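Long-range contacts in sucrose 6(F)-phosphate phosphorylase (PDB 6S9V), which is a phosphorylase of the alpha-amylase family, a carbohydrate-active enzyme built on a closed barrel of eight parallel strands: residues Ile107-Arg117 / Tyr121-Asp129; Leu306-Pro316 / Phe355-Tyr364. All coordinates share one frame; numbering follows the deposited sequence.

Interaction 1: residues Ile107-Arg117 / Tyr121-Asp129; sequences IYFQDFLKKGR and YADMFITLD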
loop_
_atom_site.group_PDB
_atom_site.type_symbol
_atom_site.label_atom_id
_atom_site.label_comp_id
_atom_site.label_asym_id
_atom_site.label_seq_id
_atom_site.Cartn_x
_atom_site.Cartn_y
_atom_site.Cartn_z
ATOM N N ILE A 107 -22.311 -13.701 -3.493
ATOM C CA ILE A 107 -23.710 -14.084 -3.361
ATOM C C ILE A 107 -24.585 -12.835 -3.318
ATOM O O ILE A 107 -25.685 -12.805 -3.877
ATOM C CB ILE A 107 -23.919 -14.969 -2.118
ATOM C CG1 ILE A 107 -25.350 -15.515 -2.088
ATOM C CG2 ILE A 107 -23.598 -14.185 -0.837
ATOM C CD1 ILE A 107 -25.623 -16.494 -0.954
ATOM N N TYR A 108 -24.079 -11.767 -2.694
ATOM C CA TYR A 108 -24.877 -10.555 -2.535
ATOM C C TYR A 108 -25.266 -9.986 -3.891
ATOM O O TYR A 108 -26.438 -9.694 -4.148
ATOM C CB TYR A 108 -24.081 -9.523 -1.737
ATOM C CG TYR A 108 -23.452 -10.098 -0.489
ATOM C CD1 TYR A 108 -24.225 -10.488 0.589
ATOM C CD2 TYR A 108 -22.081 -10.295 -0.419
ATOM C CE1 TYR A 108 -23.645 -11.034 1.720
ATOM C CE2 TYR A 108 -21.493 -10.843 0.704
ATOM C CZ TYR A 108 -22.283 -11.209 1.769
ATOM O OH TYR A 108 -21.700 -11.758 2.888
ATOM N N PHE A 109 -24.291 -9.849 -4.791
ATOM C CA PHE A 109 -24.598 -9.266 -6.088
ATOM C C PHE A 109 -25.264 -10.254 -7.037
ATOM O O PHE A 109 -26.113 -9.848 -7.840
ATOM C CB PHE A 109 -23.342 -8.707 -6.747
ATOM C CG PHE A 109 -23.647 -7.797 -7.894
ATOM C CD1 PHE A 109 -24.155 -6.527 -7.666
ATOM C CD2 PHE A 109 -23.473 -8.216 -9.197
ATOM C CE1 PHE A 109 -24.467 -5.694 -8.716
ATOM C CE2 PHE A 109 -23.772 -7.382 -10.247
ATOM C CZ PHE A 109 -24.267 -6.120 -10.009
ATOM N N GLN A 110 -24.908 -11.541 -6.979
ATOM C CA GLN A 110 -25.584 -12.500 -7.846
ATOM C C GLN A 110 -27.059 -12.629 -7.475
ATOM O O GLN A 110 -27.911 -12.816 -8.354
ATOM C CB GLN A 110 -24.873 -13.853 -7.824
ATOM C CG GLN A 110 -23.534 -13.786 -8.558
ATOM C CD GLN A 110 -22.895 -15.135 -8.806
ATOM O OE1 GLN A 110 -22.519 -15.445 -9.942
ATOM N NE2 GLN A 110 -22.774 -15.946 -7.765
ATOM N N ASP A 111 -27.379 -12.549 -6.180
ATOM C CA ASP A 111 -28.782 -12.560 -5.773
ATOM C C ASP A 111 -29.501 -11.339 -6.329
ATOM O O ASP A 111 -30.621 -11.444 -6.842
ATOM C CB ASP A 111 -28.880 -12.596 -4.248
ATOM C CG ASP A 111 -30.279 -12.907 -3.757
ATOM O OD1 ASP A 111 -30.660 -14.095 -3.760
ATOM O OD2 ASP A 111 -30.992 -11.966 -3.357
ATOM N N PHE A 112 -28.839 -10.181 -6.283
ATOM C CA PHE A 112 -29.414 -8.961 -6.831
ATOM C C PHE A 112 -29.646 -9.077 -8.330
ATOM O O PHE A 112 -30.692 -8.659 -8.837
ATOM C CB PHE A 112 -28.497 -7.776 -6.534
ATOM C CG PHE A 112 -28.877 -6.526 -7.265
ATOM C CD1 PHE A 112 -30.025 -5.837 -6.925
ATOM C CD2 PHE A 112 -28.105 -6.057 -8.312
ATOM C CE1 PHE A 112 -30.391 -4.698 -7.603
ATOM C CE2 PHE A 112 -28.465 -4.913 -8.997
ATOM C CZ PHE A 112 -29.609 -4.232 -8.639
ATOM N N LEU A 113 -28.681 -9.638 -9.066
ATOM C CA LEU A 113 -28.875 -9.774 -10.502
ATOM C C LEU A 113 -30.008 -10.734 -10.821
ATOM O O LEU A 113 -30.640 -10.618 -11.874
ATOM C CB LEU A 113 -27.591 -10.242 -11.177
ATOM C CG LEU A 113 -26.467 -9.215 -11.293
ATOM C CD1 LEU A 113 -25.357 -9.803 -12.150
ATOM C CD2 LEU A 113 -26.949 -7.889 -11.876
ATOM N N LYS A 114 -30.264 -11.697 -9.933
ATOM C CA LYS A 114 -31.366 -12.626 -10.141
ATOM C C LYS A 114 -32.705 -11.954 -9.867
ATOM O O LYS A 114 -33.634 -12.051 -10.676
ATOM C CB LYS A 114 -31.178 -13.852 -9.247
ATOM C CG LYS A 114 -32.296 -14.891 -9.316
ATOM C CD LYS A 114 -32.081 -15.951 -8.238
ATOM C CE LYS A 114 -33.257 -16.902 -8.098
ATOM N NZ LYS A 114 -33.123 -18.080 -9.004
ATOM N N LYS A 115 -32.824 -11.266 -8.730
ATOM C CA LYS A 115 -34.113 -10.786 -8.253
ATOM C C LYS A 115 -34.303 -9.278 -8.362
ATOM O O LYS A 115 -35.410 -8.795 -8.098
ATOM C CB LYS A 115 -34.339 -11.211 -6.794
ATOM C CG LYS A 115 -34.348 -12.715 -6.581
ATOM C CD LYS A 115 -34.484 -13.064 -5.108
ATOM C CE LYS A 115 -34.399 -14.565 -4.874
ATOM N NZ LYS A 115 -34.379 -14.909 -3.423
ATOM N N GLY A 116 -33.273 -8.524 -8.728
ATOM C CA GLY A 116 -33.442 -7.085 -8.837
ATOM C C GLY A 116 -33.758 -6.474 -7.485
ATOM O O GLY A 116 -33.131 -6.798 -6.469
ATOM N N ARG A 117 -34.751 -5.581 -7.457
ATOM C CA ARG A 117 -35.044 -4.843 -6.234
ATOM C C ARG A 117 -35.702 -5.700 -5.157
ATOM O O ARG A 117 -35.683 -5.310 -3.986
ATOM C CB ARG A 117 -35.938 -3.639 -6.544
ATOM C CG ARG A 117 -35.371 -2.665 -7.578
ATOM C CD ARG A 117 -33.915 -2.289 -7.298
ATOM N NE ARG A 117 -33.393 -1.330 -8.273
ATOM C CZ ARG A 117 -33.259 -0.021 -8.059
ATOM N NH1 ARG A 117 -33.595 0.517 -6.893
ATOM N NH2 ARG A 117 -32.777 0.754 -9.020
ATOM N N TYR A 121 -30.465 -7.936 -0.754
ATOM C CA TYR A 121 -29.168 -7.276 -0.799
ATOM C C TYR A 121 -29.127 -6.086 -1.751
ATOM O O TYR A 121 -28.060 -5.485 -1.916
ATOM C CB TYR A 121 -28.081 -8.276 -1.219
ATOM C CG TYR A 121 -28.043 -9.540 -0.397
ATOM C CD1 TYR A 121 -27.664 -9.509 0.934
ATOM C CD2 TYR A 121 -28.385 -10.766 -0.953
ATOM C CE1 TYR A 121 -27.626 -10.661 1.695
ATOM C CE2 TYR A 121 -28.347 -11.927 -0.201
ATOM C CZ TYR A 121 -27.966 -11.867 1.123
ATOM O OH TYR A 121 -27.924 -13.010 1.887
ATOM N N ALA A 122 -30.257 -5.716 -2.361
ATOM C CA ALA A 122 -30.251 -4.659 -3.369
ATOM C C ALA A 122 -29.635 -3.375 -2.827
ATOM O O ALA A 122 -28.882 -2.691 -3.533
ATOM C CB ALA A 122 -31.676 -4.404 -3.861
ATOM N N ASP A 123 -29.919 -3.045 -1.566
ATOM C CA ASP A 123 -29.471 -1.789 -0.970
ATOM C C ASP A 123 -27.974 -1.756 -0.691
ATOM O O ASP A 123 -27.454 -0.689 -0.343
ATOM C CB ASP A 123 -30.242 -1.546 0.333
ATOM C CG ASP A 123 -30.035 -0.144 0.895
ATOM O OD1 ASP A 123 -30.185 0.838 0.139
ATOM O OD2 ASP A 123 -29.725 -0.028 2.101
ATOM N N MET A 124 -27.267 -2.882 -0.829
ATOM C CA MET A 124 -25.824 -2.874 -0.630
ATOM C C MET A 124 -25.086 -2.183 -1.767
ATOM O O MET A 124 -23.916 -1.821 -1.599
ATOM C CB MET A 124 -25.291 -4.301 -0.487
ATOM C CG MET A 124 -25.738 -5.018 0.761
ATOM S SD MET A 124 -25.138 -6.714 0.840
ATOM C CE MET A 124 -23.395 -6.429 1.094
ATOM N N PHE A 125 -25.740 -1.982 -2.910
ATOM C CA PHE A 125 -25.087 -1.495 -4.117
ATOM C C PHE A 125 -25.629 -0.130 -4.509
ATOM O O PHE A 125 -26.733 0.267 -4.125
ATOM C CB PHE A 125 -25.270 -2.513 -5.251
ATOM C CG PHE A 125 -24.948 -3.919 -4.827
ATOM C CD1 PHE A 125 -23.644 -4.283 -4.547
ATOM C CD2 PHE A 125 -25.953 -4.856 -4.653
ATOM C CE1 PHE A 125 -23.338 -5.569 -4.127
ATOM C CE2 PHE A 125 -25.656 -6.134 -4.227
ATOM C CZ PHE A 125 -24.353 -6.489 -3.958
ATOM N N ILE A 126 -24.813 0.602 -5.263
ATOM C CA ILE A 126 -25.151 1.980 -5.646
ATOM C C ILE A 126 -25.847 1.889 -6.998
ATOM O O ILE A 126 -25.274 2.130 -8.060
ATOM C CB ILE A 126 -23.919 2.895 -5.672
ATOM C CG1 ILE A 126 -23.194 2.866 -4.323
ATOM C CG2 ILE A 126 -24.328 4.322 -6.017
ATOM C CD1 ILE A 126 -21.889 3.654 -4.301
ATOM N N THR A 127 -27.113 1.488 -6.961
ATOM C CA THR A 127 -27.967 1.662 -8.126
ATOM C C THR A 127 -28.076 3.155 -8.420
ATOM O O THR A 127 -28.113 3.981 -7.503
ATOM C CB THR A 127 -29.339 1.039 -7.886
ATOM O OG1 THR A 127 -29.811 1.397 -6.582
ATOM C CG2 THR A 127 -29.257 -0.485 -7.994
ATOM N N LEU A 128 -28.090 3.512 -9.705
ATOM C CA LEU A 128 -27.941 4.919 -10.061
ATOM C C LEU A 128 -29.113 5.777 -9.588
ATOM O O LEU A 128 -28.983 7.005 -9.548
ATOM C CB LEU A 128 -27.766 5.081 -11.573
ATOM C CG LEU A 128 -26.519 4.457 -12.207
ATOM C CD1 LEU A 128 -26.221 5.148 -13.536
ATOM C CD2 LEU A 128 -25.308 4.490 -11.318
ATOM N N ASP A 129 -30.253 5.174 -9.245
ATOM C CA ASP A 129 -31.354 5.957 -8.695
ATOM C C ASP A 129 -31.001 6.591 -7.354
ATOM O O ASP A 129 -31.706 7.502 -6.908
ATOM C CB ASP A 129 -32.611 5.097 -8.552
ATOM C CG ASP A 129 -32.403 3.888 -7.663
ATOM O OD1 ASP A 129 -31.253 3.620 -7.256
ATOM O OD2 ASP A 129 -33.407 3.207 -7.362
#
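Asp129 OD2 takes two N-H groups from the Arg117 guanidinium: NH1 at 2.7 Å, from the syn side, and NH2 in a weak bond at 3.0 Å. The carboxylate oxygen lies at the guanidinium edge, yet the two flat groups stand 87° apart, so this is no parallel two-oxygen fork. The other carboxylate oxygen, Asp129 OD1, accepts Thr127 OG1 at 2.7 Å, which fixes the rotation of the acid. Thr127 also lies across one face of the guanidinium with CB and CG2, while NH2 has a second acid in Glu165. The arginine is nonetheless exposed and poorly ordered.

From Thr127 the contact turns apolar: CG2 touches Phe112 CZ at 3.8 Å, and Phe112 CD1 rests on Ala122. Helix 107-115 and the irregular chain after it belong to the long excursion between the third and fourth barrel strands, the place where alpha-amylase family enzymes carry domain B. Phe109, Phe112 and Phe125 form an aromatic cluster between the helix and the segment 121-129. Phe109, with chi1 at -165° (CG anti to the backbone N), sets CD1 over the centre of the Phe125 face in a T-shaped pair with centroids 4.9 Å apart. Met124 CB lies over the opposite face of Phe125, and Phe112 meets this ring obliquely. A second T-shaped pair forms nearer the start of the helix, where the CD1 edge of Tyr108 points at the face of Tyr121, centroids 5.2 Å apart and planes at 82°. Met124 CE sits over a face of Tyr108, 4.3 Å from the ring centroid, a CH-pi contact, with SD beside the same ring in an oblique Met-aromatic contact. Asp111 flanks Tyr121 with its carboxylate turned across the ring, and its OD2 is held by Ser119 OG.

Interaction 2: residues Leu306-Pro316 / Phe355-Tyr364; sequences LDCHDGIPVKP and FDVHQINCTY. With SO4 (sulfate ion), chain E; SO4 (sulfate ion), chain D.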
loop_
_atom_site.group_PDB
_atom_site.type_symbol
_atom_site.label_atom_id
_atom_site.label_comp_id
_atom_site.label_asym_id
_atom_site.label_seq_id
_atom_site.Cartn_x
_atom_site.Cartn_y
_atom_site.Cartn_z
ATOM N N LEU A 306 9.545 1.810 -0.005
ATOM C CA LEU A 306 10.074 2.247 -1.288
ATOM C C LEU A 306 9.187 1.695 -2.398
ATOM O O LEU A 306 8.509 2.459 -3.089
ATOM C CB LEU A 306 11.531 1.804 -1.451
ATOM C CG LEU A 306 12.522 2.313 -0.397
ATOM C CD1 LEU A 306 13.918 1.775 -0.654
ATOM C CD2 LEU A 306 12.556 3.825 -0.349
ATOM N N ASP A 307 9.131 0.369 -2.518
ATOM C CA ASP A 307 8.220 -0.314 -3.418
ATOM C C ASP A 307 7.031 -0.899 -2.650
ATOM O O ASP A 307 7.073 -1.104 -1.435
ATOM C CB ASP A 307 8.941 -1.424 -4.199
ATOM C CG ASP A 307 9.779 -2.345 -3.317
ATOM O OD1 ASP A 307 9.922 -2.082 -2.102
ATOM O OD2 ASP A 307 10.294 -3.357 -3.850
ATOM N N CYS A 308 5.946 -1.120 -3.385
ATOM C CA CYS A 308 4.776 -1.853 -2.912
ATOM C C CYS A 308 4.182 -2.567 -4.124
ATOM O O CYS A 308 4.823 -2.670 -5.173
ATOM C CB CYS A 308 3.788 -0.908 -2.215
ATOM S SG CYS A 308 2.988 0.296 -3.295
ATOM N N HIS A 309 2.947 -3.051 -4.000
ATOM C CA HIS A 309 2.356 -3.806 -5.107
ATOM C C HIS A 309 1.862 -2.912 -6.237
ATOM O O HIS A 309 1.661 -3.401 -7.358
ATOM C CB HIS A 309 1.200 -4.670 -4.610
ATOM C CG HIS A 309 -0.023 -3.891 -4.245
ATOM N ND1 HIS A 309 -0.104 -3.123 -3.104
ATOM C CD2 HIS A 309 -1.221 -3.772 -4.860
ATOM C CE1 HIS A 309 -1.295 -2.561 -3.036
ATOM N NE2 HIS A 309 -1.992 -2.938 -4.093
ATOM N N ASP A 310 1.694 -1.619 -5.981
ATOM C CA ASP A 310 1.365 -0.643 -7.005
ATOM C C ASP A 310 2.657 0.025 -7.476
ATOM O O ASP A 310 3.763 -0.454 -7.198
ATOM C CB ASP A 310 0.343 0.358 -6.456
ATOM C CG ASP A 310 -1.021 -0.269 -6.216
ATOM O OD1 ASP A 310 -1.369 -1.232 -6.919
ATOM O OD2 ASP A 310 -1.745 0.202 -5.309
ATOM N N GLY A 311 2.531 1.123 -8.231
ATOM C CA GLY A 311 3.685 1.855 -8.711
ATOM C C GLY A 311 4.132 2.961 -7.769
ATOM O O GLY A 311 3.503 3.260 -6.753
ATOM N N ILE A 312 5.255 3.582 -8.130
ATOM C CA ILE A 312 5.835 4.679 -7.354
ATOM C C ILE A 312 4.984 5.930 -7.555
ATOM O O ILE A 312 4.843 6.394 -8.691
ATOM C CB ILE A 312 7.300 4.924 -7.762
ATOM C CG1 ILE A 312 8.134 3.653 -7.543
ATOM C CG2 ILE A 312 7.870 6.091 -6.985
ATOM C CD1 ILE A 312 9.431 3.620 -8.348
ATOM N N PRO A 313 4.393 6.506 -6.506
ATOM C CA PRO A 313 3.455 7.618 -6.722
ATOM C C PRO A 313 4.124 8.881 -7.245
ATOM O O PRO A 313 5.221 9.250 -6.822
ATOM C CB PRO A 313 2.857 7.862 -5.325
ATOM C CG PRO A 313 3.020 6.562 -4.614
ATOM C CD PRO A 313 4.335 6.006 -5.119
ATOM N N VAL A 314 3.419 9.566 -8.147
ATOM C CA VAL A 314 3.836 10.874 -8.636
ATOM C C VAL A 314 2.697 11.867 -8.411
ATOM O O VAL A 314 2.739 12.660 -7.465
ATOM C CB VAL A 314 4.256 10.809 -10.117
ATOM C CG1 VAL A 314 4.698 12.173 -10.607
ATOM C CG2 VAL A 314 5.367 9.796 -10.293
ATOM N N LYS A 315 1.668 11.841 -9.281
ATOM C CA LYS A 315 0.495 12.691 -9.082
ATOM C C LYS A 315 -0.697 11.863 -8.604
ATOM O O LYS A 315 -0.951 10.787 -9.151
ATOM C CB LYS A 315 0.078 13.411 -10.369
ATOM C CG LYS A 315 1.068 14.392 -10.924
ATOM C CD LYS A 315 0.532 14.993 -12.229
ATOM C CE LYS A 315 -0.732 15.824 -12.018
ATOM N NZ LYS A 315 -0.489 16.976 -11.103
ATOM N N PRO A 316 -1.489 12.361 -7.644
ATOM C CA PRO A 316 -1.451 13.671 -6.981
ATOM C C PRO A 316 -0.542 13.735 -5.755
ATOM O O PRO A 316 -0.442 14.802 -5.141
ATOM C CB PRO A 316 -2.912 13.876 -6.562
ATOM C CG PRO A 316 -3.360 12.475 -6.216
ATOM C CD PRO A 316 -2.674 11.577 -7.237
ATOM N N PHE A 355 0.781 17.306 -17.457
ATOM C CA PHE A 355 1.485 16.180 -16.857
ATOM C C PHE A 355 0.458 15.308 -16.143
ATOM O O PHE A 355 -0.257 15.791 -15.257
ATOM C CB PHE A 355 2.538 16.699 -15.882
ATOM C CG PHE A 355 3.525 15.660 -15.414
ATOM C CD1 PHE A 355 4.441 15.111 -16.289
ATOM C CD2 PHE A 355 3.546 15.254 -14.092
ATOM C CE1 PHE A 355 5.361 14.169 -15.853
ATOM C CE2 PHE A 355 4.457 14.307 -13.654
ATOM C CZ PHE A 355 5.365 13.768 -14.533
ATOM N N ASP A 356 0.379 14.031 -16.506
ATOM C CA ASP A 356 -0.699 13.190 -15.985
ATOM C C ASP A 356 -0.173 11.829 -15.548
ATOM O O ASP A 356 -0.849 10.806 -15.691
ATOM C CB ASP A 356 -1.833 13.035 -17.003
ATOM C CG ASP A 356 -1.405 12.320 -18.260
ATOM O OD1 ASP A 356 -0.191 12.296 -18.559
ATOM O OD2 ASP A 356 -2.289 11.767 -18.947
ATOM N N VAL A 357 1.018 11.803 -14.964
ATOM C CA VAL A 357 1.604 10.559 -14.479
ATOM C C VAL A 357 1.128 10.307 -13.052
ATOM O O VAL A 357 1.444 11.071 -12.132
ATOM C CB VAL A 357 3.138 10.605 -14.540
ATOM C CG1 VAL A 357 3.705 9.291 -14.019
ATOM C CG2 VAL A 357 3.608 10.912 -15.973
ATOM N N HIS A 358 0.394 9.207 -12.871
ATOM C CA HIS A 358 -0.104 8.806 -11.556
ATOM C C HIS A 358 0.948 8.009 -10.803
ATOM O O HIS A 358 1.262 8.320 -9.646
ATOM C CB HIS A 358 -1.397 8.001 -11.748
ATOM C CG HIS A 358 -2.101 7.638 -10.478
ATOM N ND1 HIS A 358 -2.408 8.561 -9.501
ATOM C CD2 HIS A 358 -2.596 6.455 -10.047
ATOM C CE1 HIS A 358 -3.045 7.958 -8.513
ATOM N NE2 HIS A 358 -3.175 6.680 -8.820
ATOM N N GLN A 359 1.524 6.991 -11.443
ATOM C CA GLN A 359 2.506 6.132 -10.798
ATOM C C GLN A 359 3.510 5.612 -11.819
ATOM O O GLN A 359 3.198 5.461 -13.004
ATOM C CB GLN A 359 1.822 4.961 -10.086
ATOM C CG GLN A 359 0.976 5.402 -8.912
ATOM C CD GLN A 359 0.194 4.280 -8.265
ATOM O OE1 GLN A 359 0.274 3.118 -8.673
ATOM N NE2 GLN A 359 -0.573 4.627 -7.238
ATOM N N ILE A 360 4.718 5.351 -11.330
ATOM C CA ILE A 360 5.798 4.753 -12.106
ATOM C C ILE A 360 5.815 3.264 -11.782
ATOM O O ILE A 360 6.152 2.868 -10.658
ATOM C CB ILE A 360 7.150 5.397 -11.772
ATOM C CG1 ILE A 360 7.111 6.906 -12.004
ATOM C CG2 ILE A 360 8.261 4.755 -12.596
ATOM C CD1 ILE A 360 8.299 7.640 -11.373
ATOM N N ASN A 361 5.486 2.436 -12.762
ATOM C CA ASN A 361 5.485 0.983 -12.604
ATOM C C ASN A 361 6.869 0.457 -12.969
ATOM O O ASN A 361 7.239 0.433 -14.150
ATOM C CB ASN A 361 4.410 0.348 -13.485
ATOM C CG ASN A 361 3.022 0.870 -13.178
ATOM O OD1 ASN A 361 2.681 1.101 -12.024
ATOM N ND2 ASN A 361 2.222 1.072 -14.218
ATOM N N CYS A 362 7.615 0.000 -11.962
ATOM C CA CYS A 362 9.039 -0.302 -12.069
ATOM C C CYS A 362 9.463 -0.937 -10.755
ATOM O O CYS A 362 9.007 -0.494 -9.701
ATOM C CB CYS A 362 9.847 0.987 -12.315
ATOM S SG CYS A 362 11.584 0.801 -12.828
ATOM N N THR A 363 10.308 -1.975 -10.798
ATOM C CA THR A 363 10.877 -2.436 -9.529
ATOM C C THR A 363 11.809 -1.352 -8.997
ATOM O O THR A 363 12.407 -0.593 -9.762
ATOM C CB THR A 363 11.624 -3.771 -9.659
ATOM O OG1 THR A 363 12.895 -3.579 -10.297
ATOM C CG2 THR A 363 10.791 -4.783 -10.435
ATOM N N TYR A 364 11.899 -1.242 -7.670
ATOM C CA TYR A 364 12.685 -0.145 -7.114
ATOM C C TYR A 364 14.166 -0.326 -7.422
ATOM O O TYR A 364 14.871 0.647 -7.712
ATOM C CB TYR A 364 12.435 -0.021 -5.616
ATOM C CG TYR A 364 12.568 1.399 -5.125
ATOM C CD1 TYR A 364 11.476 2.261 -5.121
ATOM C CD2 TYR A 364 13.790 1.885 -4.687
ATOM C CE1 TYR A 364 11.598 3.565 -4.680
ATOM C CE2 TYR A 364 13.926 3.178 -4.248
ATOM C CZ TYR A 364 12.829 4.021 -4.244
ATOM O OH TYR A 364 12.978 5.318 -3.798
HETATM S S SO4 E . 0.905 -2.222 -0.086
HETATM O O1 SO4 E . 1.175 -0.791 -0.197
HETATM O O2 SO4 E . -0.535 -2.439 -0.182
HETATM O O3 SO4 E . 1.394 -2.712 1.201
HETATM O O4 SO4 E . 1.581 -2.953 -1.144
HETATM S S SO4 D . -5.856 4.838 -7.186
HETATM O O1 SO4 D . -6.389 5.996 -6.456
HETATM O O2 SO4 D . -6.340 4.826 -8.562
HETATM O O3 SO4 D . -4.401 4.920 -7.174
HETATM O O4 SO4 D . -6.292 3.603 -6.547
HETATM O O HOH W 1 10.429 -3.614 -6.404
HETATM O O HOH W 2 5.853 -0.744 -9.695
HETATM O O HOH W 3 -2.557 2.878 -6.362
#
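Gln359, extended beyond CG (chi2 175°), and His358, whose CG is anti to the backbone N (chi1 -174°), carry their polar ends back to the segment 306-316. Gln359 OE1 accepts Gly311 N at 3.0 Å, with the donor well above the amide plane; its NE2 donates to a water that also bonds O3 of the chain D sulfate and, weakly, Asp310 OD2. Beside the Gln359 bond runs a short antiparallel pairing: Ile312 and Ile360 exchange N-H...O bonds of 2.8 Å each way, and Pro313 faces Gln359 in a non-hydrogen-bonded pair. Strand 340-343 flanks the other side of 357-361, where His358 and Gln359 both face Ser342 in a classic beta bulge. The sheet belongs to the excursion between the seventh and eighth barrel strands. On the side of Ile312 and Ile360, Val314 CG2 packs on Ile360 CG1 at 3.8 Å, and Ile360 continues onto helix 324-336. At the far end, Leu306 CB sits 3.6 Å above the centroid of Tyr364 in a CH-pi contact; the hydroxyl reaches Pro276 O. His358 ND1 donates its N-H to Lys315 O, the carbonyl of the cis peptide to Pro316, at 2.7 Å, while NE2 gives an almost straight bond to the same sulfate O3 at 2.7 Å. With both ring nitrogens donating, His358 is probably positively charged, which would suit the anion it holds.

How the interactions relate
The two interactions follow in series along the chain without touching: centres 35 Å apart, nearest atoms about 19 Å. The centre of interaction 1 is about 30 Å, and that of interaction 2 about 11 Å, from the centre of the chain. At interaction 2, His309 and Asp310 hydrogen-bond a BTB molecule, probably from the crystallisation liquor, which may mark the pocket at the C-terminal ends of the barrel strands, where enzymes of this family have their active site. The two sulfates there have further partners in Tyr215, Arg148 and His53. Arg148 lies in the same excursion after the third barrel strand as interaction 1, so that part of the chain also reaches one of the sulfates.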